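Local coordinates for pentafunctional AROM polypeptide (Schizosaccharomyces pombe, PDB 5SWV), which probably catalyses the third and fourth steps of the shikimate pathway, with dehydroquinate dehydratase and shikimate dehydrogenase activities acting in succession to convert 3-dehydroquinate into shikimate, at residues A[110-116]-A[133-139]; A[77-81]-A[100-104]; A[462-468]-A[489-495]. All coordinates share one frame; numbering follows the deposited sequence.

Contact 1 (A[110-116]-A[133-139])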
loop_
_atom_site.group_PDB
_atom_site.type_symbol
_atom_site.label_atom_id
_atom_site.label_comp_id
_atom_site.label_asym_id
_atom_site.label_seq_id
_atom_site.Cartn_x
_atom_site.Cartn_y
_atom_site.Cartn_z
ATOM N N ASP A 110 1.499 0.990 -15.380
ATOM C CA ASP A 110 0.871 2.263 -15.013
ATOM C C ASP A 110 1.604 3.437 -15.631
ATOM O O ASP A 110 0.964 4.358 -16.147
ATOM C CB ASP A 110 0.814 2.417 -13.506
ATOM C CG ASP A 110 0.080 1.279 -12.848
ATOM O OD1 ASP A 110 0.668 0.175 -12.748
ATOM O OD2 ASP A 110 -1.083 1.496 -12.442
ATOM N N PHE A 111 2.939 3.383 -15.595
ATOM C CA PHE A 111 3.797 4.379 -16.241
ATOM C C PHE A 111 4.891 3.724 -17.084
ATOM O O PHE A 111 5.297 2.596 -16.826
ATOM C CB PHE A 111 4.517 5.242 -15.201
ATOM C CG PHE A 111 3.622 5.884 -14.192
ATOM C CD1 PHE A 111 3.296 5.225 -13.018
ATOM C CD2 PHE A 111 3.162 7.174 -14.380
ATOM C CE1 PHE A 111 2.496 5.829 -12.060
ATOM C CE2 PHE A 111 2.359 7.787 -13.431
ATOM C CZ PHE A 111 2.023 7.115 -12.268
ATOM N N VAL A 112 5.382 4.466 -18.069
ATOM C CA VAL A 112 6.594 4.113 -18.811
ATOM C C VAL A 112 7.488 5.352 -18.850
ATOM O O VAL A 112 7.022 6.450 -19.158
ATOM C CB VAL A 112 6.269 3.652 -20.257
ATOM C CG1 VAL A 112 7.532 3.506 -21.100
ATOM C CG2 VAL A 112 5.515 2.328 -20.241
ATOM N N ASP A 113 8.765 5.168 -18.526
ATOM C CA ASP A 113 9.757 6.219 -18.671
ATOM C C ASP A 113 10.263 6.198 -20.092
ATOM O O ASP A 113 10.822 5.177 -20.552
ATOM C CB ASP A 113 10.930 6.014 -17.705
ATOM C CG ASP A 113 11.850 7.244 -17.619
ATOM O OD1 ASP A 113 12.518 7.590 -18.630
ATOM O OD2 ASP A 113 11.935 7.851 -16.526
ATOM N N VAL A 114 10.078 7.318 -20.779
ATOM C CA VAL A 114 10.526 7.463 -22.142
ATOM C C VAL A 114 11.571 8.567 -22.180
ATOM O O VAL A 114 11.256 9.727 -21.985
ATOM C CB VAL A 114 9.345 7.804 -23.060
ATOM C CG1 VAL A 114 9.800 7.983 -24.502
ATOM C CG2 VAL A 114 8.281 6.724 -22.968
ATOM N N GLU A 115 12.821 8.192 -22.435
ATOM C CA GLU A 115 13.923 9.150 -22.519
ATOM C C GLU A 115 13.794 10.080 -23.705
ATOM O O GLU A 115 13.483 9.657 -24.833
ATOM C CB GLU A 115 15.264 8.436 -22.633
ATOM C CG GLU A 115 15.655 7.683 -21.377
ATOM C CD GLU A 115 17.035 7.068 -21.479
ATOM O OE1 GLU A 115 17.680 7.211 -22.541
ATOM O OE2 GLU A 115 17.492 6.439 -20.502
ATOM N N LEU A 116 14.099 11.347 -23.458
ATOM C CA LEU A 116 14.030 12.367 -24.493
ATOM C C LEU A 116 15.245 12.298 -25.459
ATOM O O LEU A 116 15.397 13.147 -26.336
ATOM C CB LEU A 116 13.875 13.751 -23.832
ATOM C CG LEU A 116 12.528 13.936 -23.103
ATOM C CD1 LEU A 116 12.584 14.865 -21.902
ATOM C CD2 LEU A 116 11.467 14.429 -24.063
ATOM N N THR A 133 -1.678 3.698 -19.914
ATOM C CA THR A 133 -0.331 3.959 -19.431
ATOM C C THR A 133 0.024 5.433 -19.536
ATOM O O THR A 133 -0.253 6.078 -20.543
ATOM C CB THR A 133 0.691 3.142 -20.228
ATOM O OG1 THR A 133 0.356 1.749 -20.142
ATOM C CG2 THR A 133 2.087 3.359 -19.698
ATOM N N LYS A 134 0.619 5.958 -18.477
ATOM C CA LYS A 134 1.076 7.350 -18.450
ATOM C C LYS A 134 2.548 7.438 -18.840
ATOM O O LYS A 134 3.355 6.621 -18.398
ATOM C CB LYS A 134 0.941 7.923 -17.045
ATOM C CG LYS A 134 -0.450 7.869 -16.462
ATOM C CD LYS A 134 -1.391 8.793 -17.199
ATOM C CE LYS A 134 -2.664 8.943 -16.401
ATOM N NZ LYS A 134 -3.741 9.418 -17.287
ATOM N N LEU A 135 2.899 8.443 -19.627
ATOM C CA LEU A 135 4.283 8.630 -20.028
ATOM C C LEU A 135 5.038 9.608 -19.122
ATOM O O LEU A 135 4.537 10.703 -18.815
ATOM C CB LEU A 135 4.349 9.095 -21.466
ATOM C CG LEU A 135 3.740 8.157 -22.494
ATOM C CD1 LEU A 135 4.157 8.638 -23.864
ATOM C CD2 LEU A 135 4.148 6.697 -22.303
ATOM N N ILE A 136 6.221 9.169 -18.674
ATOM C CA ILE A 136 7.171 10.011 -17.953
ATOM C C ILE A 136 8.292 10.316 -18.939
ATOM O O ILE A 136 9.073 9.441 -19.308
ATOM C CB ILE A 136 7.755 9.357 -16.672
ATOM C CG1 ILE A 136 6.640 8.831 -15.755
ATOM C CG2 ILE A 136 8.598 10.374 -15.903
ATOM C CD1 ILE A 136 7.120 8.231 -14.442
ATOM N N MET A 137 8.339 11.561 -19.379
ATOM C CA MET A 137 9.380 12.014 -20.263
ATOM C C MET A 137 10.547 12.484 -19.409
ATOM O O MET A 137 10.381 13.376 -18.581
ATOM C CB MET A 137 8.860 13.139 -21.156
ATOM C CG MET A 137 7.695 12.709 -22.033
ATOM S SD MET A 137 8.252 11.593 -23.324
ATOM C CE MET A 137 6.985 10.372 -23.199
ATOM N N SER A 138 11.718 11.890 -19.635
ATOM C CA SER A 138 12.856 12.045 -18.751
ATOM C C SER A 138 14.100 12.514 -19.493
ATOM O O SER A 138 14.354 12.076 -20.605
ATOM C CB SER A 138 13.156 10.708 -18.080
ATOM O OG SER A 138 13.843 9.846 -18.972
ATOM N N TRP A 139 14.876 13.386 -18.859
ATOM C CA TRP A 139 16.241 13.652 -19.286
ATOM C C TRP A 139 17.156 13.861 -18.085
ATOM O O TRP A 139 16.781 14.516 -17.117
ATOM C CB TRP A 139 16.308 14.863 -20.206
ATOM C CG TRP A 139 17.683 15.083 -20.754
ATOM C CD1 TRP A 139 18.642 15.907 -20.241
ATOM C CD2 TRP A 139 18.274 14.440 -21.887
ATOM N NE1 TRP A 139 19.788 15.837 -20.997
ATOM C CE2 TRP A 139 19.590 14.952 -22.021
ATOM C CE3 TRP A 139 17.817 13.497 -22.822
ATOM C CZ2 TRP A 139 20.461 14.546 -23.045
ATOM C CZ3 TRP A 139 18.696 13.097 -23.855
ATOM C CH2 TRP A 139 20.002 13.624 -23.947
#
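Phe-111 to Glu-115 pair one for one with Lys-134 to Ser-138 as neighbouring parallel strands of the (beta/alpha)8 barrel of type I dehydroquinase, joined by a beta-alpha-beta crossover through helix 120-128. Six backbone bonds zip them together, from Lys-134 N to Asp-110 O (2.8 Å) at one end to Leu-116 N to Ser-138 O (3.0 Å) at the other. The short segment axes approach to 4.7 Å at an angle of 30°.

The closely packed, buried part includes the face of Val-112, Val-114, Leu-135 and Met-137, which turns outward to helices 94-106 and 152-162. There the Met-137 chain, bent at chi2 and chi3 (-71° and 135°), runs beside Val-114 in the same direction and lays CE against its CB at 3.5 Å. Leu-135 adds CD2 at 4.2 Å from Val-114 CG2, and Leu-116 crosses Met-137 at about a right angle. On the inner face Ile-136, also buried, sets CD1 4.0 Å from Phe-111 CB.

Looser are Asp-110 and the end of Lys-134, both residues partly exposed. Asp-110 turns away, its OD1 bound by Arg-69 and by the backbone N of Ile-76. Lys-134 contributes CB and CG, CB lying 3.5 Å from Phe-111 CD2, while its end leads off.

Farther along the inner face the contact turns polar. Asp-113 and Glu-115 both form salt bridges with Arg-81, Glu-115 is also hydrogen-bonded to Thr-82, and Lys-169 of the next strand touches Asp-113 and Ser-138. Here Ser-138 OG donates to the syn lone pair of Asp-113 OD1, at 2.6 Å.

Contact 2 (A[77-81]-A[100-104])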
loop_
_atom_site.group_PDB
_atom_site.type_symbol
_atom_site.label_atom_id
_atom_site.label_comp_id
_atom_site.label_asym_id
_atom_site.label_seq_id
_atom_site.Cartn_x
_atom_site.Cartn_y
_atom_site.Cartn_z
ATOM N N ILE A 77 6.299 1.321 -12.652
ATOM C CA ILE A 77 6.932 2.194 -13.599
ATOM C C ILE A 77 7.918 1.309 -14.333
ATOM O O ILE A 77 8.690 0.586 -13.711
ATOM C CB ILE A 77 7.636 3.351 -12.877
ATOM C CG1 ILE A 77 6.621 4.194 -12.101
ATOM C CG2 ILE A 77 8.377 4.224 -13.862
ATOM C CD1 ILE A 77 7.216 4.921 -10.920
ATOM N N PHE A 78 7.870 1.360 -15.655
ATOM C CA PHE A 78 8.680 0.514 -16.528
ATOM C C PHE A 78 9.759 1.403 -17.137
ATOM O O PHE A 78 9.474 2.236 -18.003
ATOM C CB PHE A 78 7.766 -0.085 -17.597
ATOM C CG PHE A 78 8.432 -1.061 -18.528
ATOM C CD1 PHE A 78 9.071 -0.622 -19.678
ATOM C CD2 PHE A 78 8.352 -2.427 -18.293
ATOM C CE1 PHE A 78 9.661 -1.534 -20.556
ATOM C CE2 PHE A 78 8.921 -3.341 -19.162
ATOM C CZ PHE A 78 9.583 -2.902 -20.297
ATOM N N THR A 79 10.992 1.235 -16.677
ATOM C CA THR A 79 12.054 2.168 -17.016
ATOM C C THR A 79 13.220 1.481 -17.663
ATOM O O THR A 79 13.892 0.660 -17.043
ATOM C CB THR A 79 12.519 2.947 -15.783
ATOM O OG1 THR A 79 11.436 3.740 -15.321
ATOM C CG2 THR A 79 13.648 3.909 -16.115
ATOM N N ILE A 80 13.431 1.824 -18.928
ATOM C CA ILE A 80 14.653 1.493 -19.643
ATOM C C ILE A 80 15.518 2.732 -19.665
ATOM O O ILE A 80 15.223 3.683 -20.393
ATOM C CB ILE A 80 14.393 1.104 -21.102
ATOM C CG1 ILE A 80 13.516 -0.134 -21.190
ATOM C CG2 ILE A 80 15.724 0.860 -21.821
ATOM C CD1 ILE A 80 13.068 -0.408 -22.616
ATOM N N ARG A 81 16.579 2.687 -18.865
ATOM C CA ARG A 81 17.541 3.775 -18.693
ATOM C C ARG A 81 18.814 3.392 -19.433
ATOM O O ARG A 81 19.374 2.314 -19.210
ATOM C CB ARG A 81 17.833 3.949 -17.211
ATOM C CG ARG A 81 18.786 5.081 -16.866
ATOM C CD ARG A 81 18.199 6.461 -17.091
ATOM N NE ARG A 81 16.969 6.679 -16.329
ATOM C CZ ARG A 81 15.757 6.931 -16.835
ATOM N NH1 ARG A 81 15.547 7.046 -18.144
ATOM N NH2 ARG A 81 14.734 7.106 -15.999
ATOM N N LEU A 100 10.135 -2.988 -26.553
ATOM C CA LEU A 100 9.915 -3.325 -25.144
ATOM C C LEU A 100 8.882 -2.417 -24.493
ATOM O O LEU A 100 8.017 -2.891 -23.755
ATOM C CB LEU A 100 11.223 -3.315 -24.334
ATOM C CG LEU A 100 12.093 -4.587 -24.433
ATOM C CD1 LEU A 100 13.551 -4.313 -24.049
ATOM C CD2 LEU A 100 11.527 -5.722 -23.588
ATOM N N MET A 101 8.959 -1.125 -24.776
ATOM C CA MET A 101 8.043 -0.174 -24.157
ATOM C C MET A 101 6.609 -0.367 -24.655
ATOM O O MET A 101 5.664 -0.277 -23.881
ATOM C CB MET A 101 8.534 1.273 -24.362
ATOM C CG MET A 101 9.781 1.602 -23.544
ATOM S SD MET A 101 10.403 3.286 -23.749
ATOM C CE MET A 101 11.309 3.193 -25.285
ATOM N N LEU A 102 6.456 -0.656 -25.943
ATOM C CA LEU A 102 5.146 -0.987 -26.507
ATOM C C LEU A 102 4.519 -2.186 -25.830
ATOM O O LEU A 102 3.320 -2.201 -25.544
ATOM C CB LEU A 102 5.267 -1.276 -27.993
ATOM C CG LEU A 102 5.484 -0.056 -28.887
ATOM C CD1 LEU A 102 5.776 -0.471 -30.327
ATOM C CD2 LEU A 102 4.301 0.901 -28.828
ATOM N N SER A 103 5.335 -3.201 -25.595
ATOM C CA SER A 103 4.877 -4.403 -24.905
ATOM C C SER A 103 4.372 -4.108 -23.483
ATOM O O SER A 103 3.340 -4.649 -23.045
ATOM C CB SER A 103 5.996 -5.435 -24.876
ATOM O OG SER A 103 5.764 -6.380 -23.866
ATOM N N ALA A 104 5.099 -3.242 -22.783
ATOM C CA ALA A 104 4.758 -2.848 -21.429
ATOM C C ALA A 104 3.406 -2.163 -21.335
ATOM O O ALA A 104 2.674 -2.337 -20.349
ATOM C CB ALA A 104 5.831 -1.935 -20.872
#
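Leu-100 O accepts the helical bond from Ala-104 N at 3.1 Å, and Phe-78 CZ lies 3.8 Å from the same oxygen. The second approach is oblique packing; the bonding of this carbonyl belongs to helix 94-106 itself, so strand and helix are held together by apolar side chains.

The central element is a CH-pi contact. Ala-104 CB stands 3.5 Å from the centroid of the Phe-78 ring and 7° off the ring normal, so the methyl sits almost exactly over the middle of one face. Its nearly equal separations from all six ring carbons confirm this placement. The ring gets there because Phe-78 CG is trans to the backbone N (chi1 -176°), which sets it against the helix. Nearly one helical turn earlier, Met-101 meets the ring obliquely, with CG 4.3 Å from Phe-78 CE1.

Ile-80 makes the second point of attachment. Its CD1 fits between two adjacent helix residues, 3.8 Å from Leu-100 CB and 4.0 Å from Met-101 CG, and it crosses Leu-100 at about a right angle. All five touching residues are buried. Val-61 and Ile-65 of helix 58-69 also touch Phe-78, and Met-101 continues onto Val-112 and Val-114 of the next strand.

Strand 77-79 and helix 100-104 run almost antiparallel, at 170°, with their axes 9.7 Å apart: the layering of a helix on its preceding strand in a beta-alpha-beta unit of a TIM barrel.

Contact 3 (A[462-468]-A[489-495])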
loop_
_atom_site.group_PDB
_atom_site.type_symbol
_atom_site.label_atom_id
_atom_site.label_comp_id
_atom_site.label_asym_id
_atom_site.label_seq_id
_atom_site.Cartn_x
_atom_site.Cartn_y
_atom_site.Cartn_z
ATOM N N LYS A 462 -16.388 -28.703 11.659
ATOM C CA LYS A 462 -15.544 -29.861 11.349
ATOM C C LYS A 462 -15.761 -30.388 9.933
ATOM O O LYS A 462 -14.804 -30.604 9.201
ATOM C CB LYS A 462 -15.815 -30.992 12.331
ATOM C CG LYS A 462 -15.101 -30.847 13.665
ATOM C CD LYS A 462 -15.549 -31.954 14.622
ATOM C CE LYS A 462 -14.494 -32.267 15.678
ATOM N NZ LYS A 462 -14.212 -31.082 16.534
ATOM N N ALA A 463 -17.021 -30.578 9.559
ATOM C CA ALA A 463 -17.373 -31.133 8.255
ATOM C C ALA A 463 -16.964 -30.238 7.086
ATOM O O ALA A 463 -16.361 -30.713 6.132
ATOM C CB ALA A 463 -18.864 -31.415 8.190
ATOM N N LEU A 464 -17.302 -28.948 7.170
ATOM C CA LEU A 464 -16.991 -27.962 6.116
ATOM C C LEU A 464 -15.501 -27.745 5.917
ATOM O O LEU A 464 -15.033 -27.658 4.782
ATOM C CB LEU A 464 -17.633 -26.615 6.444
ATOM C CG LEU A 464 -19.165 -26.572 6.379
ATOM C CD1 LEU A 464 -19.719 -25.391 7.182
ATOM C CD2 LEU A 464 -19.639 -26.535 4.930
ATOM N N LEU A 465 -14.764 -27.649 7.024
ATOM C CA LEU A 465 -13.313 -27.465 6.965
ATOM C C LEU A 465 -12.572 -28.608 6.271
ATOM O O LEU A 465 -11.496 -28.383 5.719
ATOM C CB LEU A 465 -12.727 -27.235 8.365
ATOM C CG LEU A 465 -13.108 -25.929 9.073
ATOM C CD1 LEU A 465 -12.528 -25.887 10.478
ATOM C CD2 LEU A 465 -12.658 -24.722 8.275
ATOM N N ALA A 466 -13.140 -29.816 6.304
ATOM C CA ALA A 466 -12.611 -30.969 5.560
ATOM C C ALA A 466 -12.526 -30.662 4.077
ATOM O O ALA A 466 -11.533 -30.989 3.419
ATOM C CB ALA A 466 -13.472 -32.211 5.780
ATOM N N ASN A 467 -13.555 -30.008 3.556
ATOM C CA ASN A 467 -13.625 -29.742 2.136
ATOM C C ASN A 467 -12.924 -28.422 1.829
ATOM O O ASN A 467 -13.484 -27.342 2.044
ATOM C CB ASN A 467 -15.086 -29.760 1.680
ATOM C CG ASN A 467 -15.240 -30.164 0.232
ATOM O OD1 ASN A 467 -16.337 -30.089 -0.319
ATOM N ND2 ASN A 467 -14.153 -30.606 -0.392
ATOM N N LYS A 468 -11.698 -28.526 1.316
ATOM C CA LYS A 468 -10.725 -27.437 1.363
ATOM C C LYS A 468 -9.956 -27.245 0.052
ATOM O O LYS A 468 -9.362 -28.187 -0.468
ATOM C CB LYS A 468 -9.744 -27.740 2.492
ATOM C CG LYS A 468 -8.913 -26.556 2.960
ATOM C CD LYS A 468 -7.571 -26.450 2.268
ATOM C CE LYS A 468 -6.452 -27.111 3.037
ATOM N NZ LYS A 468 -5.173 -26.664 2.433
ATOM N N VAL A 489 -8.400 -27.345 14.997
ATOM C CA VAL A 489 -9.259 -28.161 14.130
ATOM C C VAL A 489 -8.875 -27.908 12.682
ATOM O O VAL A 489 -8.701 -28.855 11.901
ATOM C CB VAL A 489 -10.765 -27.836 14.314
ATOM C CG1 VAL A 489 -11.604 -28.508 13.229
ATOM C CG2 VAL A 489 -11.256 -28.247 15.702
ATOM N N ALA A 490 -8.738 -26.620 12.361
ATOM C CA ALA A 490 -8.457 -26.164 11.017
ATOM C C ALA A 490 -7.077 -26.596 10.585
ATOM O O ALA A 490 -6.902 -27.105 9.475
ATOM C CB ALA A 490 -8.585 -24.649 10.942
ATOM N N SER A 491 -6.101 -26.412 11.472
ATOM C CA SER A 491 -4.695 -26.717 11.170
ATOM C C SER A 491 -4.479 -28.213 10.870
ATOM O O SER A 491 -3.810 -28.552 9.889
ATOM C CB SER A 491 -3.784 -26.258 12.318
ATOM O OG SER A 491 -2.420 -26.385 11.959
ATOM N N ASP A 492 -5.078 -29.080 11.695
ATOM C CA ASP A 492 -5.127 -30.539 11.442
ATOM C C ASP A 492 -5.723 -30.902 10.082
ATOM O O ASP A 492 -5.320 -31.893 9.467
ATOM C CB ASP A 492 -5.947 -31.257 12.528
ATOM C CG ASP A 492 -5.313 -31.158 13.918
ATOM O OD1 ASP A 492 -4.105 -30.822 14.025
ATOM O OD2 ASP A 492 -6.043 -31.420 14.908
ATOM N N LEU A 493 -6.689 -30.105 9.629
ATOM C CA LEU A 493 -7.251 -30.238 8.282
ATOM C C LEU A 493 -6.460 -29.457 7.214
ATOM O O LEU A 493 -6.929 -29.277 6.086
ATOM C CB LEU A 493 -8.734 -29.855 8.303
ATOM C CG LEU A 493 -9.572 -30.715 9.265
ATOM C CD1 LEU A 493 -10.981 -30.152 9.384
ATOM C CD2 LEU A 493 -9.603 -32.189 8.854
ATOM N N GLU A 494 -5.252 -29.025 7.579
ATOM C CA GLU A 494 -4.215 -28.554 6.653
ATOM C C GLU A 494 -4.470 -27.153 6.117
ATOM O O GLU A 494 -3.990 -26.793 5.050
ATOM C CB GLU A 494 -3.966 -29.574 5.517
ATOM C CG GLU A 494 -3.925 -31.031 6.001
ATOM C CD GLU A 494 -3.040 -31.951 5.173
ATOM O OE1 GLU A 494 -2.715 -31.601 4.014
ATOM O OE2 GLU A 494 -2.672 -33.033 5.696
ATOM N N TRP A 495 -5.201 -26.351 6.880
ATOM C CA TRP A 495 -5.461 -24.971 6.493
ATOM C C TRP A 495 -4.233 -24.141 6.807
ATOM O O TRP A 495 -3.519 -24.425 7.774
ATOM C CB TRP A 495 -6.669 -24.388 7.229
ATOM C CG TRP A 495 -7.997 -24.845 6.705
ATOM C CD1 TRP A 495 -8.631 -26.006 6.992
ATOM C CD2 TRP A 495 -8.864 -24.124 5.830
ATOM N NE1 TRP A 495 -9.836 -26.065 6.346
ATOM C CE2 TRP A 495 -10.009 -24.917 5.628
ATOM C CE3 TRP A 495 -8.787 -22.877 5.203
ATOM C CZ2 TRP A 495 -11.070 -24.517 4.809
ATOM C CZ3 TRP A 495 -9.845 -22.470 4.390
ATOM C CH2 TRP A 495 -10.971 -23.296 4.195
#
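Trp-495 NE1 donates to Leu-465 O at 2.9 Å with an N-H...O angle of 156°. The oxygen lies near the indole plane, at the ring edge, and the donor is tilted only modestly from the carbonyl plane; this bond therefore fixes the indole against the backbone of segment 462-468. A second bond returns across the contact from Lys-468 NZ to Glu-494 O, also 2.9 Å long, but here the ammonium sits well above the carbonyl plane.

Between these bonds the indole is clasped on both faces, each partner offset toward the rim. Leu-465 CD2 lies over one, 3.7 Å from Trp-495 CE2, and Lys-468 CG lies over the opposite one, 3.3 Å from the same atom, in a CH-pi contact. The bends of the lysine chain at chi2 and chi3 (-93° and -94°) carry it over the ring and on to Glu-494 O, the two side chains sliding past each other in opposite directions.

Glu-494, with positive phi, is the C-prime residue of a Schellman motif: Trp-495 N bonds to Ala-490 O and Glu-494 N to Ser-491 O, turning the chain at the end of helix 485-492. Farther out, Leu-493 CD1 packs on Leu-465 CB at 3.5 Å, and Leu-465 CD1 meets Val-489 CG1 at 3.9 Å. Toward the exposed Lys-462 the packing thins.

Beneath this helix pair lies the parallel sheet of a Rossmann-like domain: Leu-465 and Trp-495 touch Val-443 of strand 440-445, while Ala-490 and Trp-495 touch Phe-474 of strand 472-476.

How the contacts relate
Along the chain the order is contact 2, contact 1, contact 3. The first two belong to one barrel: their centres are 8 Å apart, strands 76-79 and 111-115 are neighbours in its sheet, and helix 94-106 leads from one to the other. They meet directly where Asp-113 N makes a probable hydrogen bond to Phe-78 O at 3.1 Å, so the two neighbouring strands are also tied without the helix. Contact 3 packs on a separate parallel sheet, its centre 49 Å from that of contact 1 and on the opposite side of the chain's centre. This separation is consistent with separate dehydratase and dehydrogenase modules within one polypeptide.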